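Local coordinates for protein 3-hydroxyisobutyrate dehydrogenase (Thermus thermophilus, PDB 2CVZ) that probably catalyses the NADP-dependent oxidation of 3-hydroxyisobutyrate to methylmalonate semialdehyde, a step of valine catabolism, at residues C[130-135]-C[144-149]; C[165-170]-C[240-245]; C[195-200]-C[208-213]; C[216-221]-C[279-284]; C[227-232]-C[258-263]. One frame throughout, in Å; residues are numbered along the deposited sequence.

Contact 1: C[130-135]-C[144-149]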
# COMPACT_ATOMS: atom_id res chain seq x y z
N VAL C 130 -3.26 31.05 6.61
CA VAL C 130 -2.05 30.94 7.41
C VAL C 130 -2.29 30.17 8.70
O VAL C 130 -3.28 30.40 9.39
CB VAL C 130 -1.50 32.34 7.78
CG1 VAL C 130 -0.21 32.20 8.60
CG2 VAL C 130 -1.23 33.15 6.52
N MSE C 131 -1.38 29.25 9.01
CA MSE C 131 -1.47 28.46 10.23
C MSE C 131 -0.28 28.86 11.10
O MSE C 131 0.87 28.50 10.81
CB MSE C 131 -1.44 26.96 9.91
CG MSE C 131 -0.40 26.53 8.89
SE MSE C 131 -1.12 25.36 7.51
CE MSE C 131 -1.84 26.71 6.33
N LEU C 132 -0.55 29.63 12.15
CA LEU C 132 0.49 30.13 13.05
C LEU C 132 0.83 29.23 14.22
O LEU C 132 -0.04 28.62 14.83
CB LEU C 132 0.11 31.50 13.62
CG LEU C 132 0.03 32.75 12.75
CD1 LEU C 132 1.38 33.04 12.12
CD2 LEU C 132 -1.03 32.55 11.69
N GLY C 133 2.12 29.18 14.52
CA GLY C 133 2.61 28.40 15.64
C GLY C 133 3.50 29.32 16.46
O GLY C 133 4.45 29.90 15.93
N GLY C 134 3.19 29.47 17.74
CA GLY C 134 3.98 30.33 18.59
C GLY C 134 3.18 30.93 19.74
O GLY C 134 2.03 30.56 19.94
N PRO C 135 3.77 31.87 20.50
CA PRO C 135 3.11 32.53 21.64
C PRO C 135 1.89 33.36 21.23
O PRO C 135 1.90 34.03 20.19
CB PRO C 135 4.22 33.40 22.22
CG PRO C 135 5.48 32.67 21.85
CD PRO C 135 5.19 32.26 20.43
N PRO C 144 -1.92 41.87 12.22
CA PRO C 144 -2.13 43.04 11.35
C PRO C 144 -1.16 43.21 10.19
O PRO C 144 -1.39 44.05 9.31
CB PRO C 144 -2.08 44.20 12.34
CG PRO C 144 -1.12 43.72 13.37
CD PRO C 144 -1.57 42.29 13.59
N PHE C 145 -0.08 42.43 10.17
CA PHE C 145 0.91 42.54 9.11
C PHE C 145 0.78 41.50 8.00
O PHE C 145 1.46 41.58 6.98
CB PHE C 145 2.31 42.46 9.70
CG PHE C 145 2.65 43.62 10.60
CD1 PHE C 145 2.93 44.87 10.06
CD2 PHE C 145 2.65 43.46 11.98
CE1 PHE C 145 3.22 45.95 10.89
CE2 PHE C 145 2.94 44.53 12.82
CZ PHE C 145 3.22 45.78 12.28
N LEU C 146 -0.10 40.51 8.20
CA LEU C 146 -0.28 39.45 7.22
C LEU C 146 -1.16 39.93 6.07
O LEU C 146 -2.25 39.41 5.85
CB LEU C 146 -0.90 38.22 7.89
CG LEU C 146 -0.17 37.80 9.17
CD1 LEU C 146 -0.85 36.58 9.78
CD2 LEU C 146 1.29 37.50 8.86
N ALA C 147 -0.65 40.91 5.32
CA ALA C 147 -1.38 41.51 4.21
C ALA C 147 -1.69 40.58 3.04
O ALA C 147 -2.54 40.90 2.21
CB ALA C 147 -0.60 42.73 3.69
N TYR C 148 -1.02 39.44 2.99
CA TYR C 148 -1.23 38.47 1.91
C TYR C 148 -2.21 37.36 2.29
O TYR C 148 -2.46 36.46 1.49
CB TYR C 148 0.11 37.84 1.51
CG TYR C 148 0.91 37.34 2.70
CD1 TYR C 148 0.48 36.25 3.45
CD2 TYR C 148 2.09 37.97 3.08
CE1 TYR C 148 1.21 35.80 4.56
CE2 TYR C 148 2.83 37.54 4.18
CZ TYR C 148 2.38 36.45 4.92
OH TYR C 148 3.10 36.02 6.01
N ALA C 149 -2.77 37.45 3.49
CA ALA C 149 -3.67 36.41 3.98
C ALA C 149 -5.11 36.82 4.24
O ALA C 149 -5.43 38.00 4.39
CB ALA C 149 -3.09 35.79 5.25
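V130 and L132 of strand 128-133 meet L146 and Y148 of the connection, and A149 at the start of strand 149-156. The contacts between side chains are all apolar. V130 uses CG2 for two of them. V130 CG2 presses on A149 CB at 3.5 Å, which is tight for two methyl carbons. V130 CG2 also reaches Y148 CE1 at 4.1 Å, coming to the ring at its edge, close to the ring plane. The two side chains cross at about a right angle. V130 CG1 is the branch anti to the backbone N (chi1 -179°), which leaves CG2 beside that nitrogen to do the touching. Further along, L132 CD2 and L146 CD1 are 4.5 Å apart.

No hydrogen bond crosses between the segments. The type I turn from L146 to A149 is closed within its own segment. Y148 also rests on M16 and H19 of helix 13-23. Apolar packing alone holds this contact of a beta-alpha-beta unit, while V130 and L132 pair their backbones with the neighbouring strand.

Contact 2: C[165-170]-C[240-245]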
# COMPACT_ATOMS: atom_id res chain seq x y z
N LYS C 165 0.56 22.18 8.38
CA LYS C 165 0.82 22.40 6.96
C LYS C 165 1.22 21.09 6.29
O LYS C 165 0.74 20.76 5.21
CB LYS C 165 1.93 23.44 6.76
CG LYS C 165 2.39 23.61 5.31
CD LYS C 165 1.25 24.01 4.36
CE LYS C 165 1.75 24.17 2.93
NZ LYS C 165 0.64 24.42 1.96
N ALA C 166 2.12 20.35 6.94
CA ALA C 166 2.58 19.08 6.40
C ALA C 166 1.43 18.10 6.22
O ALA C 166 1.32 17.44 5.19
CB ALA C 166 3.65 18.47 7.31
N ILE C 167 0.57 18.00 7.22
CA ILE C 167 -0.56 17.10 7.13
C ILE C 167 -1.52 17.56 6.03
O ILE C 167 -2.05 16.75 5.28
CB ILE C 167 -1.30 16.98 8.48
CG1 ILE C 167 -0.41 16.26 9.49
CG2 ILE C 167 -2.61 16.22 8.31
CD1 ILE C 167 0.06 14.88 9.02
N ASN C 168 -1.74 18.87 5.94
CA ASN C 168 -2.62 19.40 4.91
C ASN C 168 -2.12 18.98 3.52
O ASN C 168 -2.90 18.53 2.68
CB ASN C 168 -2.69 20.93 4.97
CG ASN C 168 -3.39 21.52 3.76
OD1 ASN C 168 -4.62 21.47 3.65
ND2 ASN C 168 -2.61 22.08 2.84
N ASN C 169 -0.82 19.13 3.29
CA ASN C 169 -0.27 18.76 1.99
C ASN C 169 -0.27 17.26 1.77
O ASN C 169 -0.32 16.79 0.64
CB ASN C 169 1.13 19.35 1.83
CG ASN C 169 1.09 20.78 1.32
OD1 ASN C 169 0.22 21.57 1.72
ND2 ASN C 169 2.03 21.13 0.45
N ALA C 170 -0.23 16.49 2.86
CA ALA C 170 -0.29 15.04 2.72
C ALA C 170 -1.70 14.69 2.25
O ALA C 170 -1.89 13.80 1.41
CB ALA C 170 0.00 14.36 4.06
N MSE C 240 5.56 12.64 7.31
CA MSE C 240 5.93 11.33 7.84
C MSE C 240 6.52 11.52 9.24
O MSE C 240 6.36 10.67 10.11
CB MSE C 240 6.96 10.64 6.93
CG MSE C 240 6.48 10.38 5.50
SE MSE C 240 4.81 9.41 5.38
CE MSE C 240 3.62 10.92 5.13
N GLY C 241 7.20 12.64 9.44
CA GLY C 241 7.79 12.94 10.74
C GLY C 241 6.70 13.20 11.76
O GLY C 241 6.84 12.88 12.93
N VAL C 242 5.59 13.77 11.30
CA VAL C 242 4.47 14.05 12.18
C VAL C 242 3.81 12.73 12.57
O VAL C 242 3.39 12.55 13.72
CB VAL C 242 3.44 14.98 11.50
CG1 VAL C 242 2.23 15.17 12.40
CG2 VAL C 242 4.09 16.32 11.17
N LEU C 243 3.72 11.81 11.61
CA LEU C 243 3.12 10.50 11.88
C LEU C 243 4.02 9.69 12.81
O LEU C 243 3.54 8.81 13.53
CB LEU C 243 2.93 9.72 10.57
CG LEU C 243 1.98 10.33 9.53
CD1 LEU C 243 2.01 9.48 8.26
CD2 LEU C 243 0.57 10.41 10.09
N ASP C 244 5.32 9.98 12.79
CA ASP C 244 6.28 9.27 13.63
C ASP C 244 6.13 9.61 15.12
O ASP C 244 6.68 8.92 15.98
CB ASP C 244 7.71 9.60 13.20
CG ASP C 244 8.15 8.82 11.97
OD1 ASP C 244 9.27 9.08 11.49
OD2 ASP C 244 7.38 7.95 11.49
N GLY C 245 5.39 10.67 15.41
CA GLY C 245 5.19 11.07 16.79
C GLY C 245 4.54 9.99 17.64
O GLY C 245 5.05 9.63 18.70
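Helix 160-188 and helix 229-243 pass each other with I167 and V242 as the nearest pair, their CA atoms 7.8 Å apart. V242 CG1 lies 4.0 Å from I167 CD1 and 4.1 Å from I167 CG1, so it meets the outer part of the isoleucine chain, which slants across it. I167 CG1, beside the backbone N (chi1 -68°), carries CD1 across to the valine. V242 CG2 looks onto A166 CB at 4.4 Å. L186 and Q189 of a second subunit pack on I167 and V242.

The opposite side of helix 160-188 is polar. N169 OD1 takes two bonds, from K165 NZ at 2.9 Å and from N168 ND2 at 3.1 Å. The N168 nitrogen lies in the N169 carbonyl plane, but the bond is bent, 136° at the hydrogen. K165 NZ also bonds V116 O, and K165 touches NADPH. N168 bonds S204 OG and G205 N of the second subunit. One helix thus gives an apolar side to its neighbour and a polar side to cofactor and second subunit.

Contact 3: C[195-200]-C[208-213]; sequences KALEVI and NATENL
No flat group stands between L197, I200 and T210, the three residues that touch. The flat groups that pair are two side-chain amides within helix 208-212. N212 ND2 gives a nearly linear bond to N208 OD1 at 2.9 Å, with an angle of 178° at the hydrogen. The acceptor lies at the edge of the N212 amide, in its plane. Seen from N208, the donor is tilted 16° from the carbonyl plane. The bond spans one helical turn. N208 ND2 goes on to S204 O of a second subunit.

Across the contact, L197 points CD2 at T210 CB, 3.9 Å away, and the same methyl is 4.0 Å from T210 O. The two side chains run at a slant to each other. I200 adds CG2 at 4.2 Å from T210 OG1, a plain van der Waals approach. With chi1 at 63°, T210 OG1 sits between its backbone N and carbonyl carbon, where it bonds N201 OD1 and S207 N of the connecting loop. L183 of helix 160-188 and L219 of helix 214-219 also pack on L197.

These are two short helices joined by a loop, in the all-helical C-terminal half of a 3-hydroxyisobutyrate dehydrogenase, with a threonine bonded back to the connecting loop.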
# COMPACT_ATOMS: atom_id res chain seq x y z
N LYS C 195 -16.64 15.10 -18.03
CA LYS C 195 -17.97 14.82 -17.50
C LYS C 195 -17.91 14.10 -16.16
O LYS C 195 -18.72 14.36 -15.27
CB LYS C 195 -18.78 14.00 -18.51
CG LYS C 195 -19.11 14.75 -19.79
CD LYS C 195 -20.02 15.94 -19.50
CE LYS C 195 -20.45 16.65 -20.78
NZ LYS C 195 -19.30 17.24 -21.51
N ALA C 196 -16.95 13.19 -16.03
CA ALA C 196 -16.79 12.45 -14.78
C ALA C 196 -16.50 13.43 -13.65
O ALA C 196 -17.05 13.32 -12.56
CB ALA C 196 -15.66 11.43 -14.91
N LEU C 197 -15.62 14.39 -13.92
CA LEU C 197 -15.26 15.39 -12.92
C LEU C 197 -16.45 16.28 -12.58
O LEU C 197 -16.59 16.72 -11.44
CB LEU C 197 -14.08 16.23 -13.39
CG LEU C 197 -12.74 15.51 -13.22
CD1 LEU C 197 -11.61 16.29 -13.86
CD2 LEU C 197 -12.48 15.32 -11.72
N GLU C 198 -17.30 16.55 -13.57
CA GLU C 198 -18.46 17.39 -13.31
C GLU C 198 -19.32 16.68 -12.26
O GLU C 198 -19.82 17.30 -11.33
CB GLU C 198 -19.28 17.60 -14.58
CG GLU C 198 -20.30 18.73 -14.47
CD GLU C 198 -21.22 18.83 -15.67
OE1 GLU C 198 -20.77 18.51 -16.80
OE2 GLU C 198 -22.39 19.23 -15.49
N VAL C 199 -19.48 15.37 -12.42
CA VAL C 199 -20.28 14.58 -11.48
C VAL C 199 -19.60 14.51 -10.11
O VAL C 199 -20.22 14.79 -9.08
CB VAL C 199 -20.52 13.15 -12.01
CG1 VAL C 199 -21.24 12.31 -10.95
CG2 VAL C 199 -21.34 13.20 -13.29
N ILE C 200 -18.32 14.14 -10.10
CA ILE C 200 -17.57 14.03 -8.86
C ILE C 200 -17.58 15.34 -8.08
O ILE C 200 -17.74 15.34 -6.86
CB ILE C 200 -16.11 13.60 -9.12
CG1 ILE C 200 -16.09 12.18 -9.68
CG2 ILE C 200 -15.29 13.68 -7.83
CD1 ILE C 200 -14.74 11.76 -10.24
N ASN C 208 -10.50 19.63 -3.22
CA ASN C 208 -9.89 20.78 -3.87
C ASN C 208 -9.12 20.29 -5.10
O ASN C 208 -9.03 20.99 -6.10
CB ASN C 208 -8.93 21.49 -2.90
CG ASN C 208 -7.99 22.45 -3.62
OD1 ASN C 208 -8.43 23.43 -4.22
ND2 ASN C 208 -6.70 22.16 -3.55
N ALA C 209 -8.58 19.08 -5.01
CA ALA C 209 -7.82 18.51 -6.12
C ALA C 209 -8.68 18.30 -7.37
O ALA C 209 -8.27 18.64 -8.48
CB ALA C 209 -7.19 17.18 -5.70
N THR C 210 -9.87 17.73 -7.19
CA THR C 210 -10.75 17.49 -8.33
C THR C 210 -11.46 18.77 -8.79
O THR C 210 -11.82 18.90 -9.95
CB THR C 210 -11.84 16.44 -8.01
OG1 THR C 210 -12.69 16.91 -6.96
CG2 THR C 210 -11.20 15.12 -7.59
N GLU C 211 -11.63 19.71 -7.86
CA GLU C 211 -12.33 20.95 -8.18
C GLU C 211 -11.47 22.03 -8.82
O GLU C 211 -11.88 22.65 -9.81
CB GLU C 211 -12.95 21.55 -6.92
CG GLU C 211 -13.91 20.66 -6.16
CD GLU C 211 -14.39 21.29 -4.86
OE1 GLU C 211 -13.53 21.61 -4.00
OE2 GLU C 211 -15.61 21.46 -4.69
N ASN C 212 -10.27 22.25 -8.28
CA ASN C 212 -9.42 23.33 -8.76
C ASN C 212 -8.04 23.02 -9.33
O ASN C 212 -7.31 23.95 -9.68
CB ASN C 212 -9.24 24.34 -7.62
CG ASN C 212 -10.57 24.71 -6.97
OD1 ASN C 212 -11.50 25.15 -7.65
ND2 ASN C 212 -10.66 24.52 -5.66
N LEU C 213 -7.68 21.74 -9.44
CA LEU C 213 -6.37 21.41 -9.98
C LEU C 213 -6.41 20.55 -11.24
O LEU C 213 -5.86 20.92 -12.27
CB LEU C 213 -5.52 20.69 -8.92
CG LEU C 213 -5.09 21.50 -7.70
CD1 LEU C 213 -4.26 20.62 -6.76
CD2 LEU C 213 -4.27 22.71 -8.13

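Contact 4: C[216-221]-C[279-284]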
# COMPACT_ATOMS: atom_id res chain seq x y z
N GLN C 216 -8.38 22.16 -14.46
CA GLN C 216 -7.62 23.29 -15.00
C GLN C 216 -6.21 22.98 -15.50
O GLN C 216 -5.72 23.64 -16.42
CB GLN C 216 -7.53 24.40 -13.95
CG GLN C 216 -8.88 24.92 -13.46
CD GLN C 216 -9.58 23.98 -12.49
OE1 GLN C 216 -9.04 22.93 -12.12
NE2 GLN C 216 -10.78 24.35 -12.06
N ARG C 217 -5.55 21.99 -14.92
CA ARG C 217 -4.18 21.67 -15.32
C ARG C 217 -3.99 20.41 -16.14
O ARG C 217 -3.15 20.38 -17.04
CB ARG C 217 -3.28 21.58 -14.08
CG ARG C 217 -3.41 22.77 -13.18
CD ARG C 217 -2.36 22.77 -12.09
NE ARG C 217 -2.52 23.94 -11.24
CZ ARG C 217 -1.57 24.45 -10.47
NH1 ARG C 217 -0.36 23.89 -10.44
NH2 ARG C 217 -1.82 25.53 -9.75
N VAL C 218 -4.75 19.36 -15.83
CA VAL C 218 -4.61 18.10 -16.54
C VAL C 218 -5.45 17.96 -17.80
O VAL C 218 -4.93 17.69 -18.88
CB VAL C 218 -4.93 16.92 -15.60
CG1 VAL C 218 -4.69 15.60 -16.31
CG2 VAL C 218 -4.09 17.02 -14.33
N LEU C 219 -6.76 18.14 -17.67
CA LEU C 219 -7.65 18.01 -18.82
C LEU C 219 -7.25 18.96 -19.94
O LEU C 219 -7.38 18.63 -21.12
CB LEU C 219 -9.10 18.26 -18.39
CG LEU C 219 -9.84 17.08 -17.74
CD1 LEU C 219 -9.03 16.51 -16.58
CD2 LEU C 219 -11.19 17.55 -17.26
N THR C 220 -6.77 20.14 -19.57
CA THR C 220 -6.35 21.17 -20.53
C THR C 220 -4.97 20.87 -21.10
O THR C 220 -4.58 21.44 -22.13
CB THR C 220 -6.29 22.55 -19.87
OG1 THR C 220 -5.35 22.50 -18.79
CG2 THR C 220 -7.65 22.96 -19.34
N ARG C 221 -4.23 20.00 -20.42
CA ARG C 221 -2.88 19.63 -20.81
C ARG C 221 -1.93 20.81 -20.58
O ARG C 221 -0.78 20.79 -21.01
CB ARG C 221 -2.82 19.22 -22.29
CG ARG C 221 -3.86 18.19 -22.70
CD ARG C 221 -3.92 17.04 -21.71
NE ARG C 221 -2.66 16.32 -21.60
CZ ARG C 221 -2.40 15.42 -20.66
NH1 ARG C 221 -3.32 15.12 -19.75
NH2 ARG C 221 -1.22 14.80 -20.64
N LEU C 279 2.72 10.40 -14.57
CA LEU C 279 3.25 9.06 -14.36
C LEU C 279 2.15 8.03 -14.55
O LEU C 279 2.37 6.96 -15.12
CB LEU C 279 3.85 8.94 -12.95
CG LEU C 279 4.49 7.59 -12.60
CD1 LEU C 279 5.52 7.21 -13.66
CD2 LEU C 279 5.14 7.67 -11.23
N LEU C 280 0.95 8.35 -14.07
CA LEU C 280 -0.19 7.46 -14.20
C LEU C 280 -0.61 7.38 -15.67
O LEU C 280 -1.02 6.33 -16.15
CB LEU C 280 -1.36 7.95 -13.35
CG LEU C 280 -1.12 7.90 -11.83
CD1 LEU C 280 -2.27 8.58 -11.10
CD2 LEU C 280 -0.99 6.44 -11.40
N GLU C 281 -0.51 8.51 -16.37
CA GLU C 281 -0.87 8.54 -17.79
C GLU C 281 0.16 7.72 -18.56
O GLU C 281 -0.18 7.03 -19.53
CB GLU C 281 -0.87 9.98 -18.31
CG GLU C 281 -1.84 10.89 -17.57
CD GLU C 281 -1.89 12.28 -18.18
OE1 GLU C 281 -0.81 12.85 -18.44
OE2 GLU C 281 -3.00 12.80 -18.39
N ARG C 282 1.41 7.80 -18.12
CA ARG C 282 2.50 7.05 -18.73
C ARG C 282 2.17 5.56 -18.66
O ARG C 282 2.14 4.88 -19.69
CB ARG C 282 3.81 7.33 -17.97
CG ARG C 282 4.84 6.21 -18.04
CD ARG C 282 6.08 6.64 -18.80
NE ARG C 282 6.82 7.71 -18.13
CZ ARG C 282 7.71 7.52 -17.15
NH1 ARG C 282 7.97 6.30 -16.71
NH2 ARG C 282 8.34 8.56 -16.63
N TRP C 283 1.92 5.07 -17.46
CA TRP C 283 1.60 3.66 -17.27
C TRP C 283 0.31 3.26 -17.96
O TRP C 283 0.23 2.20 -18.57
CB TRP C 283 1.49 3.33 -15.77
CG TRP C 283 2.75 3.50 -15.00
CD1 TRP C 283 4.03 3.33 -15.46
CD2 TRP C 283 2.87 3.79 -13.60
NE1 TRP C 283 4.93 3.50 -14.44
CE2 TRP C 283 4.25 3.78 -13.28
CE3 TRP C 283 1.94 4.04 -12.58
CZ2 TRP C 283 4.72 4.02 -11.99
CZ3 TRP C 283 2.41 4.29 -11.30
CH2 TRP C 283 3.79 4.27 -11.01
N GLY C 284 -0.70 4.12 -17.86
CA GLY C 284 -1.98 3.82 -18.47
C GLY C 284 -1.99 3.85 -19.98
O GLY C 284 -2.84 3.22 -20.61
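A bidentate, end-on salt bridge between R221 and E281 ties the turn after helix 214-219 to helix 276-284. R221 NH1 binds E281 OE2 at 2.7 Å, and R221 NH2 binds E281 OE1 at 3.0 Å. The second bond is nearly straight, 174° at the hydrogen. Both oxygens are met on their syn side. The guanidinium and carboxylate planes are turned 33° apart, so the pair is twisted and not flat.

R221 has left helical angles with a positive phi of 70°. Its chain then folds back at chi2 and chi3, which brings R221 NH1 near V218 O in a weak bond of 3.2 Å. E281 runs extended beyond CG to meet it. V218 CG1 lies 3.9 Å from E281 OE2, an apolar neighbour at one end of the bridge. OE2 of this buried glutamate accepts from both R221 NH1 and I288 N. Pairing with the arginine should favour its charged form. The motif is a bidentate arginine-carboxylate salt bridge, here near the C-terminal end of the chain.

Contact 5: C[227-232]-C[258-263]; sequences FALGLL and EVYEMA. With NDP (NADPH dihydro-nicotinamide-adenine-dinucleotide phosphate), chain G.
L229 and L232, one turn apart on helix 229-243, both approach the Y260 ring from the side of their own helix, and each meets it differently. L229 brings CD1 to the ring edge, in the ring plane, 4.0 Å from Y260 CD1. L232 comes in at a slant, with CD2 3.8 Å from Y260 CE1. Both leucines hold CG opposite the backbone N (chi1 174° and 179°), so they leave the helix in a similar way and line up beside the tyrosine. The other methyl of L229, CD2, lies over the next turn of helix 251-267, 3.7 Å from A263 C and 4.1 Å from A263 CB. The tyrosine hydroxyl has its own partner, A173 O of helix 160-188.

The cofactor lies at the other side of segment 227-232. F227 CD1 is 3.4 Å from C7N of the NADPH carboxamide, and F227 CB is 3.2 Å from its O7N. L231 CD1 touches O5D of NADPH at 3.7 Å. T226 O, just before the segment, hydrogen-bonds the cofactor.

The leucines, A263 and Y260 form an apolar helix-helix interface between helix 229-243 and helix 251-267. F227, just before the helix, and L231 in its first turn line the nicotinamide end of the NADPH pocket, where the helical half of the enzyme meets the dinucleotide.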
# COMPACT_ATOMS: atom_id res chain seq x y z
N PHE C 227 3.98 24.97 -8.23
CA PHE C 227 4.48 24.35 -6.99
C PHE C 227 5.29 23.10 -7.35
O PHE C 227 4.72 22.09 -7.75
CB PHE C 227 3.30 23.99 -6.09
CG PHE C 227 3.68 23.29 -4.82
CD1 PHE C 227 4.77 23.71 -4.07
CD2 PHE C 227 2.91 22.24 -4.34
CE1 PHE C 227 5.09 23.10 -2.86
CE2 PHE C 227 3.22 21.61 -3.13
CZ PHE C 227 4.32 22.05 -2.39
N ALA C 228 6.61 23.19 -7.20
CA ALA C 228 7.51 22.09 -7.53
C ALA C 228 7.19 20.75 -6.88
O ALA C 228 6.93 20.67 -5.67
CB ALA C 228 8.95 22.49 -7.21
N LEU C 229 7.22 19.69 -7.69
CA LEU C 229 6.96 18.33 -7.21
C LEU C 229 7.95 17.99 -6.10
O LEU C 229 7.60 17.32 -5.13
CB LEU C 229 7.10 17.35 -8.38
CG LEU C 229 7.01 15.84 -8.10
CD1 LEU C 229 5.69 15.53 -7.41
CD2 LEU C 229 7.12 15.07 -9.42
N GLY C 230 9.19 18.45 -6.26
CA GLY C 230 10.21 18.19 -5.26
C GLY C 230 9.84 18.74 -3.89
O GLY C 230 10.13 18.13 -2.86
N LEU C 231 9.20 19.90 -3.88
CA LEU C 231 8.79 20.52 -2.63
C LEU C 231 7.64 19.73 -1.99
O LEU C 231 7.58 19.59 -0.77
CB LEU C 231 8.37 21.97 -2.86
CG LEU C 231 9.50 22.93 -3.23
CD1 LEU C 231 8.93 24.31 -3.54
CD2 LEU C 231 10.50 23.01 -2.08
N LEU C 232 6.73 19.21 -2.81
CA LEU C 232 5.62 18.44 -2.28
C LEU C 232 6.16 17.17 -1.63
O LEU C 232 5.67 16.74 -0.60
CB LEU C 232 4.61 18.09 -3.37
CG LEU C 232 3.42 17.24 -2.87
CD1 LEU C 232 2.73 17.95 -1.70
CD2 LEU C 232 2.43 17.01 -4.00
N GLU C 258 5.60 7.42 -0.76
CA GLU C 258 6.33 6.55 -1.68
C GLU C 258 5.95 6.75 -3.15
O GLU C 258 6.83 6.79 -4.01
CB GLU C 258 6.16 5.08 -1.28
CG GLU C 258 6.53 4.78 0.18
CD GLU C 258 7.92 5.29 0.56
OE1 GLU C 258 8.87 5.04 -0.20
OE2 GLU C 258 8.05 5.92 1.62
N VAL C 259 4.65 6.86 -3.44
CA VAL C 259 4.24 7.05 -4.82
C VAL C 259 4.69 8.40 -5.38
O VAL C 259 5.09 8.49 -6.54
CB VAL C 259 2.70 6.88 -5.00
CG1 VAL C 259 2.27 5.50 -4.52
CG2 VAL C 259 1.94 7.98 -4.27
N TYR C 260 4.65 9.45 -4.56
CA TYR C 260 5.11 10.75 -5.04
C TYR C 260 6.62 10.75 -5.21
O TYR C 260 7.16 11.49 -6.03
CB TYR C 260 4.66 11.87 -4.10
CG TYR C 260 3.26 12.36 -4.43
CD1 TYR C 260 3.05 13.34 -5.40
CD2 TYR C 260 2.15 11.80 -3.81
CE1 TYR C 260 1.76 13.75 -5.75
CE2 TYR C 260 0.85 12.20 -4.15
CZ TYR C 260 0.67 13.17 -5.12
OH TYR C 260 -0.60 13.56 -5.46
N GLU C 261 7.32 9.91 -4.43
CA GLU C 261 8.77 9.82 -4.58
C GLU C 261 9.03 9.23 -5.96
O GLU C 261 9.94 9.66 -6.67
CB GLU C 261 9.38 8.91 -3.51
CG GLU C 261 10.91 8.78 -3.64
CD GLU C 261 11.66 10.04 -3.23
OE1 GLU C 261 12.65 10.39 -3.90
OE2 GLU C 261 11.26 10.68 -2.23
N MSE C 262 8.22 8.25 -6.34
CA MSE C 262 8.34 7.60 -7.65
C MSE C 262 8.17 8.65 -8.74
O MSE C 262 8.94 8.72 -9.69
CB MSE C 262 7.27 6.54 -7.84
CG MSE C 262 7.32 5.37 -6.88
SE MSE C 262 5.82 4.21 -7.21
CE MSE C 262 6.06 3.00 -5.70
N ALA C 263 7.12 9.47 -8.59
CA ALA C 263 6.86 10.51 -9.57
C ALA C 263 8.06 11.45 -9.67
O ALA C 263 8.49 11.81 -10.77
CB ALA C 263 5.60 11.28 -9.19
PA NDP G . 10.61 28.72 -5.21
O1A NDP G . 9.84 29.41 -6.22
O2A NDP G . 11.49 27.54 -5.51
O5B NDP G . 11.48 29.87 -4.45
C5B NDP G . 12.40 29.51 -3.41
C4B NDP G . 12.99 30.84 -2.98
O4B NDP G . 13.97 30.52 -1.95
C3B NDP G . 13.68 31.66 -4.02
O3B NDP G . 13.44 33.07 -3.75
C2B NDP G . 15.12 31.36 -3.85
O2B NDP G . 16.07 32.28 -4.38
C1B NDP G . 15.18 31.11 -2.38
N9A NDP G . 16.34 30.26 -1.99
C8A NDP G . 16.60 28.92 -2.34
N7A NDP G . 17.73 28.50 -1.80
C5A NDP G . 18.23 29.56 -1.09
C6A NDP G . 19.39 29.76 -0.30
N6A NDP G . 20.26 28.77 -0.13
N1A NDP G . 19.59 30.96 0.29
C2A NDP G . 18.70 31.96 0.12
N3A NDP G . 17.58 31.88 -0.61
C4A NDP G . 17.40 30.64 -1.19
O3 NDP G . 9.68 28.28 -4.02
PN NDP G . 8.13 28.40 -3.64
O1N NDP G . 7.38 27.71 -4.68
O2N NDP G . 7.94 29.88 -3.41
O5D NDP G . 8.13 27.69 -2.21
C5D NDP G . 8.82 28.26 -1.05
C4D NDP G . 8.18 27.61 0.22
O4D NDP G . 6.77 27.79 0.14
C3D NDP G . 8.39 26.09 0.26
O3D NDP G . 8.65 25.69 1.61
C2D NDP G . 7.13 25.52 -0.32
O2D NDP G . 7.00 24.17 0.06
C1D NDP G . 6.11 26.54 0.34
N1N NDP G . 4.78 26.63 -0.34
C2N NDP G . 4.74 26.64 -1.76
C3N NDP G . 3.43 26.74 -2.37
C7N NDP G . 3.30 26.77 -3.83
O7N NDP G . 2.23 26.53 -4.43
N7N NDP G . 4.36 27.07 -4.60
C4N NDP G . 2.30 26.82 -1.54
C5N NDP G . 2.36 26.81 -0.18
C6N NDP G . 3.60 26.72 0.43
P2B NDP G . 16.48 32.35 -5.88
O1X NDP G . 17.84 32.93 -5.82
O2X NDP G . 15.50 33.22 -6.59
O3X NDP G . 16.49 30.95 -6.48

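How the contacts relate
Contact 1 comes first in the chain and lies in the Rossmann-type sheet domain. Contacts 2 to 5 lie in the helical half, and contact 1 is about 35 Å from contact 4, centre to centre. M131 of contact 1 touches K165 of contact 2, a packing contact between the two halves. Contacts 2 and 5 share helix 229-243, with centres about 15 Å apart, and N169 packs on F227 and L232. Contact 3 closes before contact 4 opens; L197 packs on L219 between them. Contact 5 falls between the two segments of contact 4 and touches it through L279. Contacts 2 and 5 include NADPH-pocket residues, so their packing borders the cofactor site.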